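Local coordinates for protein phospho-furanose lactonase (Mycoplasma synoviae, PDB 3OVG) that uses two zinc ions per subunit to hydrolyse phosphorylated 1,4-lactones of D-xylonate and L-arabinonate, and also opens carboxy 1,4-lactones, at residues 71-76 with 99-104; 30-35 with 75-80; 194-199 with 230-235; 234-239 with 266-271. One frame throughout, in Å; residues are numbered along the deposited sequence.

Contact 1: residues 71-76 with 99-104; sequences PPNVGR and TGFHKA
Pro71 and His102 lie slantwise against each other. The proline presents the CB-CG edge of its ring to the neighbouring backbone, CB standing 3.3 Å from Gly100 O and CG 3.5 Å from His102 N. The same CG also touches CB of His102. Val74 reaches His102 in another direction, the two side chains crossing at about a right angle. With CG1 anti to its backbone N (chi1 -179°), Val74 brings that methyl to 3.7 Å from His102 CD2, while CG2 rests against CB. His102 therefore has Pro71 and Val74 as apolar neighbours on the 71-76 loop. Its rotation is fixed further by its own segment: Lys103 N donates to His102 ND1 at 3.0 Å, almost exactly in the imidazole plane.

Gly100 is pressed by the other proline as well, with Pro72 CD 3.1 Å from Gly100 O. That carbonyl also accepts from a water at 2.8 Å, and the same water accepts from Asn73 N, so a turn NH and a loop carbonyl are joined without a direct bond. The turn from Pro71 to Val74 is type I, closed by Val74 N to Pro71 O. Pro72 CA sits over the centre of one face of the Arg76 guanidinium, 3.7 Å above its plane, and Arg76 NH1 forms a salt bridge to Glu129.

His102 meets His188 edge-to-face, and its side chain lies about 4 Å from a bound zinc. The two loops follow the barrel strands 63-68 and 94-97; helix 119-131 packs on Pro72, Thr99 and Phe101, and helix 165-181 also touches Phe101.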
loop_
_atom_site.group_PDB
_atom_site.type_symbol
_atom_site.label_atom_id
_atom_site.label_comp_id
_atom_site.label_asym_id
_atom_site.label_seq_id
_atom_site.Cartn_x
_atom_site.Cartn_y
_atom_site.Cartn_z
ATOM N N PRO A 71 22.476 10.865 -14.318
ATOM C CA PRO A 71 23.420 11.635 -13.503
ATOM C C PRO A 71 24.081 10.660 -12.519
ATOM O O PRO A 71 23.575 9.573 -12.276
ATOM C CB PRO A 71 22.522 12.604 -12.728
ATOM C CG PRO A 71 21.099 12.025 -12.813
ATOM C CD PRO A 71 21.115 10.845 -13.759
ATOM N N PRO A 72 25.211 11.052 -11.938
ATOM C CA PRO A 72 26.019 10.106 -11.142
ATOM C C PRO A 72 25.218 9.311 -10.105
ATOM O O PRO A 72 25.427 8.109 -9.946
ATOM C CB PRO A 72 27.013 11.012 -10.399
ATOM C CG PRO A 72 26.915 12.361 -11.016
ATOM C CD PRO A 72 25.827 12.380 -12.060
ATOM N N ASN A 73 24.322 9.987 -9.386
ATOM C CA ASN A 73 23.699 9.376 -8.209
ATOM C C ASN A 73 22.409 8.631 -8.519
ATOM O O ASN A 73 21.810 8.071 -7.625
ATOM C CB ASN A 73 23.420 10.426 -7.148
ATOM C CG ASN A 73 24.689 11.162 -6.713
ATOM O OD1 ASN A 73 25.641 10.556 -6.191
ATOM N ND2 ASN A 73 24.704 12.457 -6.929
ATOM N N VAL A 74 21.982 8.645 -9.773
ATOM C CA VAL A 74 20.750 7.962 -10.136
ATOM C C VAL A 74 21.005 6.948 -11.268
ATOM O O VAL A 74 20.785 7.228 -12.429
ATOM C CB VAL A 74 19.639 8.984 -10.440
ATOM C CG1 VAL A 74 18.318 8.291 -10.791
ATOM C CG2 VAL A 74 19.428 9.857 -9.216
ATOM N N GLY A 75 21.550 5.791 -10.907
ATOM C CA GLY A 75 21.688 4.686 -11.840
ATOM C C GLY A 75 22.908 4.571 -12.740
ATOM O O GLY A 75 23.109 3.514 -13.354
ATOM N N ARG A 76 23.735 5.617 -12.791
ATOM C CA ARG A 76 24.838 5.694 -13.747
ATOM C C ARG A 76 25.854 4.626 -13.452
ATOM O O ARG A 76 26.237 4.406 -12.283
ATOM C CB ARG A 76 25.509 7.071 -13.710
ATOM C CG ARG A 76 26.409 7.342 -14.907
ATOM C CD ARG A 76 27.156 8.705 -14.815
ATOM N NE ARG A 76 28.224 8.655 -13.802
ATOM C CZ ARG A 76 29.034 9.665 -13.477
ATOM N NH1 ARG A 76 28.898 10.867 -14.060
ATOM N NH2 ARG A 76 29.971 9.465 -12.517
ATOM N N THR A 99 27.054 14.252 -16.432
ATOM C CA THR A 99 27.238 14.549 -15.008
ATOM C C THR A 99 25.987 15.280 -14.439
ATOM O O THR A 99 24.922 15.257 -15.035
ATOM C CB THR A 99 28.587 15.303 -14.705
ATOM O OG1 THR A 99 28.739 15.452 -13.293
ATOM C CG2 THR A 99 28.630 16.707 -15.344
ATOM N N GLY A 100 26.080 15.861 -13.258
ATOM C CA GLY A 100 24.939 16.578 -12.720
ATOM C C GLY A 100 23.937 15.811 -11.861
ATOM O O GLY A 100 24.281 14.872 -11.160
ATOM N N PHE A 101 22.676 16.226 -11.933
ATOM C CA PHE A 101 21.656 15.816 -10.968
ATOM C C PHE A 101 20.312 15.507 -11.599
ATOM O O PHE A 101 19.970 16.081 -12.634
ATOM C CB PHE A 101 21.471 16.928 -9.971
ATOM C CG PHE A 101 22.669 17.118 -9.113
ATOM C CD1 PHE A 101 22.837 16.340 -7.980
ATOM C CD2 PHE A 101 23.660 17.994 -9.480
ATOM C CE1 PHE A 101 23.961 16.484 -7.187
ATOM C CE2 PHE A 101 24.808 18.141 -8.682
ATOM C CZ PHE A 101 24.946 17.390 -7.550
ATOM N N HIS A 102 19.563 14.606 -10.964
ATOM C CA HIS A 102 18.169 14.368 -11.333
ATOM C C HIS A 102 17.261 15.342 -10.567
ATOM O O HIS A 102 17.751 16.276 -9.925
ATOM C CB HIS A 102 17.791 12.941 -11.003
ATOM C CG HIS A 102 16.956 12.306 -12.063
ATOM N ND1 HIS A 102 15.797 12.883 -12.535
ATOM C CD2 HIS A 102 17.118 11.155 -12.760
ATOM C CE1 HIS A 102 15.277 12.114 -13.475
ATOM N NE2 HIS A 102 16.058 11.056 -13.628
ATOM N N LYS A 103 15.945 15.141 -10.639
ATOM C CA LYS A 103 15.016 15.959 -9.868
ATOM C C LYS A 103 15.185 15.681 -8.381
ATOM O O LYS A 103 15.695 14.602 -7.982
ATOM C CB LYS A 103 13.560 15.644 -10.257
ATOM C CG LYS A 103 13.165 14.197 -10.035
ATOM C CD LYS A 103 11.812 13.862 -10.682
ATOM C CE LYS A 103 11.491 12.389 -10.517
ATOM N NZ LYS A 103 10.204 11.978 -11.154
ATOM N N ALA A 104 14.716 16.636 -7.581
ATOM C CA ALA A 104 14.921 16.635 -6.128
ATOM C C ALA A 104 14.373 15.398 -5.431
ATOM O O ALA A 104 14.878 14.999 -4.382
ATOM C CB ALA A 104 14.292 17.858 -5.517
HETATM O O HOH W 1 23.558 13.003 -9.263
#

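Contact 2: residues 30-35 with 75-80; sequences IKNGGP and GRDVLK
Asn32 and Gly75 make the direct hydrogen bond here: Asn32 N donates to Gly75 O at 2.7 Å, nearly straight at 173°. The same carbonyl takes a CA-H...O contact from Lys31, and Gly75 CA returns one to Gly33 O.

Two waters supplement that single direct bond. One links Ile30 O with Asp77 N, the other Asn32 O with Gly75 N.

Apolar contact centres on Ile30. Its CG2 comes to 3.3 Å from Asp77 CB, while CG1 sits 3.9 Å from Lys80 CB, the isoleucine and lysine chains crossing at about a right angle. Asn32 packs slantwise on Asp77, amide and carboxylate planes 37° apart.

Asp77 and Lys80 pair with each other within 75-80. Asp77 OD1 accepts from Lys80 N, 2.9 Å away, with the donor above the carboxylate plane. OD2 forms a salt bridge with Lys80 NZ, 2.9 Å away, through its syn lone pair; the lysine bends at its last torsion, chi4 41°, to place NZ there.

Asp108 of the second subunit binds Gly34 N, bringing the loop to a subunit interface, and the Lys31 side chain is about 5 Å from a bound zinc ion. Asp77 is the N-cap of helix 78-88, at the end of the beta-alpha loop after strand 63-68. That loop lies beside the one after strand 22-25, as neighbouring beta-alpha loops do in a TIM barrel.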
loop_
_atom_site.group_PDB
_atom_site.type_symbol
_atom_site.label_atom_id
_atom_site.label_comp_id
_atom_site.label_asym_id
_atom_site.label_seq_id
_atom_site.Cartn_x
_atom_site.Cartn_y
_atom_site.Cartn_z
ATOM N N ILE A 30 22.292 1.002 -19.094
ATOM C CA ILE A 30 22.538 0.513 -17.752
ATOM C C ILE A 30 21.982 1.487 -16.708
ATOM O O ILE A 30 22.306 2.680 -16.724
ATOM C CB ILE A 30 24.048 0.338 -17.519
ATOM C CG1 ILE A 30 24.645 -0.567 -18.621
ATOM C CG2 ILE A 30 24.310 -0.201 -16.091
ATOM C CD1 ILE A 30 24.191 -2.015 -18.548
ATOM N N LYS A 31 21.135 0.968 -15.825
ATOM C CA LYS A 31 20.691 1.675 -14.645
ATOM C C LYS A 31 21.022 0.759 -13.486
ATOM O O LYS A 31 20.389 -0.292 -13.274
ATOM C CB LYS A 31 19.185 1.968 -14.691
ATOM C CG LYS A 31 18.794 3.105 -15.661
ATOM C CD LYS A 31 17.252 3.378 -15.625
ATOM C CE LYS A 31 16.889 4.662 -16.413
ATOM N NZ LYS A 31 15.465 5.113 -16.136
ATOM N N ASN A 32 22.040 1.147 -12.745
ATOM C CA ASN A 32 22.585 0.292 -11.715
ATOM C C ASN A 32 22.124 0.762 -10.329
ATOM O O ASN A 32 22.770 1.584 -9.698
ATOM C CB ASN A 32 24.115 0.331 -11.862
ATOM C CG ASN A 32 24.822 -0.564 -10.890
ATOM O OD1 ASN A 32 25.927 -0.244 -10.420
ATOM N ND2 ASN A 32 24.210 -1.688 -10.576
ATOM N N GLY A 33 20.994 0.250 -9.854
ATOM C CA GLY A 33 20.472 0.677 -8.571
ATOM C C GLY A 33 20.072 2.147 -8.536
ATOM O O GLY A 33 19.781 2.762 -9.562
ATOM N N GLY A 34 20.036 2.717 -7.345
ATOM C CA GLY A 34 19.718 4.124 -7.226
ATOM C C GLY A 34 18.266 4.305 -6.875
ATOM O O GLY A 34 17.497 3.331 -6.857
ATOM N N PRO A 35 17.879 5.557 -6.596
ATOM C CA PRO A 35 16.525 5.907 -6.128
ATOM C C PRO A 35 15.413 5.487 -7.101
ATOM O O PRO A 35 14.318 5.159 -6.666
ATOM C CB PRO A 35 16.567 7.439 -6.012
ATOM C CG PRO A 35 18.015 7.792 -5.882
ATOM C CD PRO A 35 18.786 6.716 -6.636
ATOM N N GLY A 75 21.550 5.791 -10.907
ATOM C CA GLY A 75 21.688 4.686 -11.840
ATOM C C GLY A 75 22.908 4.571 -12.740
ATOM O O GLY A 75 23.109 3.514 -13.354
ATOM N N ARG A 76 23.735 5.617 -12.791
ATOM C CA ARG A 76 24.838 5.694 -13.747
ATOM C C ARG A 76 25.854 4.626 -13.452
ATOM O O ARG A 76 26.237 4.406 -12.283
ATOM C CB ARG A 76 25.509 7.071 -13.710
ATOM C CG ARG A 76 26.409 7.342 -14.907
ATOM C CD ARG A 76 27.156 8.705 -14.815
ATOM N NE ARG A 76 28.224 8.655 -13.802
ATOM C CZ ARG A 76 29.034 9.665 -13.477
ATOM N NH1 ARG A 76 28.898 10.867 -14.060
ATOM N NH2 ARG A 76 29.971 9.465 -12.517
ATOM N N ASP A 77 26.319 3.981 -14.515
ATOM C CA ASP A 77 27.313 2.918 -14.394
ATOM C C ASP A 77 28.393 3.179 -15.449
ATOM O O ASP A 77 28.228 2.860 -16.629
ATOM C CB ASP A 77 26.646 1.541 -14.549
ATOM C CG ASP A 77 27.612 0.376 -14.296
ATOM O OD1 ASP A 77 28.831 0.546 -14.507
ATOM O OD2 ASP A 77 27.144 -0.722 -13.916
ATOM N N VAL A 78 29.493 3.779 -15.010
ATOM C CA VAL A 78 30.597 4.124 -15.906
ATOM C C VAL A 78 31.237 2.895 -16.544
ATOM O O VAL A 78 31.500 2.862 -17.738
ATOM C CB VAL A 78 31.709 4.926 -15.134
ATOM C CG1 VAL A 78 32.968 5.076 -15.969
ATOM C CG2 VAL A 78 31.194 6.250 -14.716
ATOM N N LEU A 79 31.553 1.897 -15.733
ATOM C CA LEU A 79 32.250 0.720 -16.250
ATOM C C LEU A 79 31.417 -0.047 -17.263
ATOM O O LEU A 79 31.884 -0.396 -18.336
ATOM C CB LEU A 79 32.653 -0.209 -15.102
ATOM C CG LEU A 79 33.638 0.501 -14.167
ATOM C CD1 LEU A 79 33.948 -0.359 -12.939
ATOM C CD2 LEU A 79 34.884 0.774 -14.916
ATOM N N LYS A 80 30.192 -0.367 -16.912
ATOM C CA LYS A 80 29.391 -1.110 -17.861
ATOM C C LYS A 80 29.074 -0.298 -19.130
ATOM O O LYS A 80 29.067 -0.847 -20.225
ATOM C CB LYS A 80 28.125 -1.628 -17.212
ATOM C CG LYS A 80 28.374 -2.763 -16.230
ATOM C CD LYS A 80 27.062 -3.434 -15.842
ATOM C CE LYS A 80 27.227 -4.224 -14.575
ATOM N NZ LYS A 80 28.086 -3.452 -13.591
HETATM O O HOH W 2 24.756 4.120 -16.740
HETATM O O HOH W 3 22.529 4.471 -8.655
#

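Contact 3: residues 194-199 with 230-235; sequences MALEVA and IKETGV
The Glu232 carboxylate, the flat group that touches across this contact, meets Leu196 through one oxygen: OE1 lies 4.0 Å from Leu196 CD1. Its other oxygen, OE2, is held in a salt bridge with Lys228, one turn back on the same helix. The acid thus leans on the leucine methyl while its charge is met within helix 223-233.

Leu196 CD1 has a second neighbour in Thr233 CG2, 4.0 Å away, so this one branch of the leucine meets both residues.

Ala199 supplies the closest packing. Its CB stands 3.5 Å from Thr233 OG1 and 3.7 Å from Thr233 CG2, with Val235 CG1 at 3.9 Å. Thr233 OG1 bonds to Val229 O and takes a weak, 3.4 Å bond from Val235 N, so the hydroxyl facing the alanine is already engaged.

Gly234, with positive phi (82°), ends helix 223-233, and Val235 then turns back toward Ala199 and the barrel, touching Ile212 and Ile214 of strand 212-215. Arg301 of the third subunit salt-bridges Glu197 and packs on Leu196. Two neighbouring outer helices packed side by side over the strand between them is the arrangement of a TIM barrel.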
loop_
_atom_site.group_PDB
_atom_site.type_symbol
_atom_site.label_atom_id
_atom_site.label_comp_id
_atom_site.label_asym_id
_atom_site.label_seq_id
_atom_site.Cartn_x
_atom_site.Cartn_y
_atom_site.Cartn_z
HETATM N N MSE A 194 6.887 23.404 -16.155
HETATM C CA MSE A 194 7.915 24.385 -15.783
HETATM C C MSE A 194 9.031 24.524 -16.809
HETATM O O MSE A 194 10.113 25.051 -16.500
HETATM C CB MSE A 194 8.541 24.013 -14.435
HETATM C CG MSE A 194 7.518 23.723 -13.352
HETATM SE SE MSE A 194 6.400 25.301 -12.997
HETATM C CE MSE A 194 7.746 26.509 -12.115
ATOM N N ALA A 195 8.776 24.073 -18.029
ATOM C CA ALA A 195 9.838 24.056 -19.037
ATOM C C ALA A 195 10.297 25.485 -19.375
ATOM O O ALA A 195 11.490 25.752 -19.524
ATOM C CB ALA A 195 9.375 23.338 -20.270
ATOM N N LEU A 196 9.334 26.397 -19.489
ATOM C CA LEU A 196 9.635 27.791 -19.793
ATOM C C LEU A 196 10.581 28.335 -18.708
ATOM O O LEU A 196 11.561 29.018 -18.979
ATOM C CB LEU A 196 8.331 28.597 -19.791
ATOM C CG LEU A 196 8.454 30.094 -20.059
ATOM C CD1 LEU A 196 9.151 30.339 -21.425
ATOM C CD2 LEU A 196 7.090 30.752 -20.006
ATOM N N GLU A 197 10.264 28.012 -17.468
ATOM C CA GLU A 197 10.960 28.575 -16.340
ATOM C C GLU A 197 12.368 27.963 -16.198
ATOM O O GLU A 197 13.314 28.671 -15.925
ATOM C CB GLU A 197 10.108 28.413 -15.074
ATOM C CG GLU A 197 8.866 29.351 -15.042
ATOM C CD GLU A 197 7.769 28.887 -15.993
ATOM O OE1 GLU A 197 7.656 27.676 -16.221
ATOM O OE2 GLU A 197 7.021 29.716 -16.515
ATOM N N VAL A 198 12.503 26.662 -16.415
ATOM C CA VAL A 198 13.820 26.043 -16.499
ATOM C C VAL A 198 14.700 26.798 -17.521
ATOM O O VAL A 198 15.822 27.235 -17.195
ATOM C CB VAL A 198 13.710 24.591 -16.875
ATOM C CG1 VAL A 198 15.073 24.100 -17.417
ATOM C CG2 VAL A 198 13.245 23.805 -15.656
ATOM N N ALA A 199 14.158 27.001 -18.718
ATOM C CA ALA A 199 14.822 27.778 -19.781
ATOM C C ALA A 199 15.273 29.154 -19.311
ATOM O O ALA A 199 16.454 29.497 -19.408
ATOM C CB ALA A 199 13.921 27.903 -21.071
ATOM N N ILE A 230 10.200 27.745 -27.171
ATOM C CA ILE A 230 11.206 27.907 -28.203
ATOM C C ILE A 230 11.405 29.378 -28.591
ATOM O O ILE A 230 12.546 29.877 -28.602
ATOM C CB ILE A 230 10.902 27.032 -29.434
ATOM C CG1 ILE A 230 11.063 25.548 -29.051
ATOM C CG2 ILE A 230 11.814 27.414 -30.594
ATOM C CD1 ILE A 230 10.422 24.569 -29.999
ATOM N N LYS A 231 10.302 30.055 -28.887
ATOM C CA LYS A 231 10.360 31.425 -29.363
ATOM C C LYS A 231 10.820 32.432 -28.304
ATOM O O LYS A 231 11.520 33.370 -28.640
ATOM C CB LYS A 231 9.014 31.859 -29.932
ATOM C CG LYS A 231 8.826 31.447 -31.373
ATOM C CD LYS A 231 7.396 31.615 -31.811
ATOM C CE LYS A 231 7.302 31.473 -33.338
ATOM N NZ LYS A 231 5.912 31.774 -33.841
ATOM N N GLU A 232 10.468 32.226 -27.034
ATOM C CA GLU A 232 10.891 33.167 -25.995
ATOM C C GLU A 232 12.313 32.916 -25.496
ATOM O O GLU A 232 12.958 33.826 -24.964
ATOM C CB GLU A 232 9.896 33.184 -24.811
ATOM C CG GLU A 232 8.483 33.677 -25.242
ATOM C CD GLU A 232 7.541 33.968 -24.052
ATOM O OE1 GLU A 232 7.980 33.820 -22.887
ATOM O OE2 GLU A 232 6.358 34.336 -24.302
ATOM N N THR A 233 12.819 31.705 -25.665
ATOM C CA THR A 233 14.115 31.366 -25.055
ATOM C C THR A 233 15.182 30.823 -26.005
ATOM O O THR A 233 16.387 30.982 -25.760
ATOM C CB THR A 233 13.947 30.387 -23.887
ATOM O OG1 THR A 233 13.601 29.073 -24.388
ATOM C CG2 THR A 233 12.854 30.905 -22.929
ATOM N N GLY A 234 14.745 30.195 -27.087
ATOM C CA GLY A 234 15.661 29.705 -28.098
ATOM C C GLY A 234 16.265 28.355 -27.737
ATOM O O GLY A 234 17.232 27.907 -28.372
ATOM N N VAL A 235 15.732 27.708 -26.705
ATOM C CA VAL A 235 16.248 26.404 -26.293
ATOM C C VAL A 235 15.735 25.350 -27.266
ATOM O O VAL A 235 15.008 25.667 -28.206
ATOM C CB VAL A 235 15.883 26.035 -24.831
ATOM C CG1 VAL A 235 16.503 27.043 -23.845
ATOM C CG2 VAL A 235 14.369 25.925 -24.650
#

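Contact 4: residues 234-239 with 266-271; sequences GVTLCF and QKHITL
Leu237 and Ile269 are paired on parallel strands 236-239 and 269-271, the two strands of a beta-alpha-beta unit whose crossover is helix 250-262. The strand axes approach to 4.6 Å and cross at -22°.

The backbone of Leu237 bonds on both sides of Ile269: Leu237 N to His268 O and Thr270 N to Leu237 O, each 2.9 Å. Phe239 N then reaches Thr270 O at 3.0 Å, from above the carbonyl plane. Just before the strands begin, a side chain takes over, His268 ND1 donating to Val235 O at 3.0 Å; that oxygen lies close to the imidazole plane, and Gly234 O also sits at the ring edge.

On one face of the sheet Ile269 CG2 meets the rim of the Phe239 ring at CD2, 3.8 Å away and in its plane, while Phe239 CB rests against Leu271 CD2. On the other face Thr270 stands beside Cys238. Its OG1 sits between the backbone N and carbonyl carbon (chi1 54°) and comes to 3.3 Å from Cys238 CB. That hydroxyl bonds to Gln213 of strand 212-215, and Cys238 in turn packs against the zinc ligand His26. Thr236 CG2 lies against His268 O and Thr270 CG2, its OG1 bonding to Arg326.

Leu271 bonds through its backbone to Cys25, linking strand 269-271 to strand 22-25, consistent with closure of the barrel. Cys238 and Thr270 face the barrel interior, while Leu237 and Leu271 meet the outer helices 223-233 and 313-327, as in the TIM barrel of the phosphotriesterase family.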
loop_
_atom_site.group_PDB
_atom_site.type_symbol
_atom_site.label_atom_id
_atom_site.label_comp_id
_atom_site.label_asym_id
_atom_site.label_seq_id
_atom_site.Cartn_x
_atom_site.Cartn_y
_atom_site.Cartn_z
ATOM N N GLY A 234 14.745 30.195 -27.087
ATOM C CA GLY A 234 15.661 29.705 -28.098
ATOM C C GLY A 234 16.265 28.355 -27.737
ATOM O O GLY A 234 17.232 27.907 -28.372
ATOM N N VAL A 235 15.732 27.708 -26.705
ATOM C CA VAL A 235 16.248 26.404 -26.293
ATOM C C VAL A 235 15.735 25.350 -27.266
ATOM O O VAL A 235 15.008 25.667 -28.206
ATOM C CB VAL A 235 15.883 26.035 -24.831
ATOM C CG1 VAL A 235 16.503 27.043 -23.845
ATOM C CG2 VAL A 235 14.369 25.925 -24.650
ATOM N N THR A 236 16.152 24.106 -27.064
ATOM C CA THR A 236 15.743 22.986 -27.927
ATOM C C THR A 236 14.928 22.003 -27.067
ATOM O O THR A 236 15.282 21.707 -25.899
ATOM C CB THR A 236 16.994 22.310 -28.560
ATOM O OG1 THR A 236 17.664 23.254 -29.395
ATOM C CG2 THR A 236 16.660 21.029 -29.358
ATOM N N LEU A 237 13.809 21.558 -27.622
ATOM C CA LEU A 237 12.949 20.574 -26.970
ATOM C C LEU A 237 13.394 19.183 -27.406
ATOM O O LEU A 237 13.393 18.888 -28.587
ATOM C CB LEU A 237 11.456 20.814 -27.337
ATOM C CG LEU A 237 10.948 22.242 -27.065
ATOM C CD1 LEU A 237 9.451 22.450 -27.358
ATOM C CD2 LEU A 237 11.309 22.682 -25.618
ATOM N N CYS A 238 13.825 18.354 -26.455
ATOM C CA CYS A 238 14.146 16.955 -26.728
ATOM C C CYS A 238 12.927 16.099 -26.440
ATOM O O CYS A 238 12.594 15.854 -25.301
ATOM C CB CYS A 238 15.330 16.462 -25.885
ATOM S SG CYS A 238 15.771 14.725 -26.245
ATOM N N PHE A 239 12.241 15.639 -27.480
ATOM C CA PHE A 239 11.070 14.815 -27.261
ATOM C C PHE A 239 11.415 13.360 -27.099
ATOM O O PHE A 239 12.167 12.808 -27.905
ATOM C CB PHE A 239 10.098 14.939 -28.451
ATOM C CG PHE A 239 9.454 16.265 -28.544
ATOM C CD1 PHE A 239 8.499 16.649 -27.601
ATOM C CD2 PHE A 239 9.791 17.150 -29.561
ATOM C CE1 PHE A 239 7.875 17.890 -27.688
ATOM C CE2 PHE A 239 9.175 18.396 -29.642
ATOM C CZ PHE A 239 8.222 18.761 -28.700
ATOM N N GLN A 266 11.843 24.023 -36.812
ATOM C CA GLN A 266 12.467 22.701 -36.948
ATOM C C GLN A 266 13.911 22.587 -36.423
ATOM O O GLN A 266 14.397 21.483 -36.149
ATOM C CB GLN A 266 12.457 22.231 -38.396
ATOM C CG GLN A 266 13.411 23.008 -39.308
ATOM C CD GLN A 266 13.107 22.716 -40.751
ATOM O OE1 GLN A 266 12.009 23.020 -41.224
ATOM N NE2 GLN A 266 14.050 22.070 -41.450
ATOM N N LYS A 267 14.612 23.699 -36.301
ATOM C CA LYS A 267 15.968 23.645 -35.745
ATOM C C LYS A 267 16.010 23.508 -34.210
ATOM O O LYS A 267 17.094 23.384 -33.634
ATOM C CB LYS A 267 16.747 24.892 -36.151
ATOM C CG LYS A 267 16.917 25.081 -37.671
ATOM C CD LYS A 267 18.136 24.334 -38.207
ATOM C CE LYS A 267 18.274 24.538 -39.728
ATOM N NZ LYS A 267 19.383 23.681 -40.246
ATOM N N HIS A 268 14.845 23.518 -33.562
ATOM C CA HIS A 268 14.748 23.492 -32.100
ATOM C C HIS A 268 14.152 22.220 -31.519
ATOM O O HIS A 268 13.612 22.238 -30.415
ATOM C CB HIS A 268 13.970 24.707 -31.637
ATOM C CG HIS A 268 14.692 25.971 -31.929
ATOM N ND1 HIS A 268 15.501 26.593 -31.001
ATOM C CD2 HIS A 268 14.797 26.692 -33.072
ATOM C CE1 HIS A 268 16.048 27.663 -31.553
ATOM N NE2 HIS A 268 15.634 27.746 -32.807
ATOM N N ILE A 269 14.317 21.116 -32.244
ATOM C CA ILE A 269 13.707 19.857 -31.889
ATOM C C ILE A 269 14.723 18.727 -31.992
ATOM O O ILE A 269 15.361 18.541 -33.036
ATOM C CB ILE A 269 12.554 19.546 -32.849
ATOM C CG1 ILE A 269 11.531 20.684 -32.834
ATOM C CG2 ILE A 269 11.911 18.183 -32.509
ATOM C CD1 ILE A 269 10.349 20.455 -33.792
ATOM N N THR A 270 14.860 17.936 -30.936
ATOM C CA THR A 270 15.587 16.693 -31.104
ATOM C C THR A 270 14.667 15.546 -30.704
ATOM O O THR A 270 13.550 15.772 -30.201
ATOM C CB THR A 270 16.896 16.669 -30.275
ATOM O OG1 THR A 270 16.577 16.950 -28.922
ATOM C CG2 THR A 270 17.874 17.726 -30.796
ATOM N N LEU A 271 15.117 14.319 -30.940
ATOM C CA LEU A 271 14.313 13.126 -30.661
ATOM C C LEU A 271 15.113 12.164 -29.769
ATOM O O LEU A 271 16.325 12.289 -29.642
ATOM C CB LEU A 271 13.917 12.425 -31.954
ATOM C CG LEU A 271 12.662 12.919 -32.698
ATOM C CD1 LEU A 271 12.399 12.012 -33.891
ATOM C CD2 LEU A 271 11.474 12.892 -31.732
#

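Overall arrangement
Contacts 1 and 2 share Gly75 and Arg76 and touch where Pro35 meets Asn73 and Val74; both are built mainly from loops after barrel strands, contact 2 adding the start of helix 78-88, and both come near the zinc ions, through His102 and Lys31. Contacts 3 and 4 share Gly234 and Val235, the link from helix 223-233 to strand 236-239, and lie about 30 and 27 Å from contact 2, centre to centre. All four are largely buried, though contact 3 has exposed Glu232 at its border. Chemistry follows place: water bridges and proline or glycine contacts in the loops, van der Waals packing with no hydrogen bond across in contact 3, and strand hydrogen bonding in contact 4.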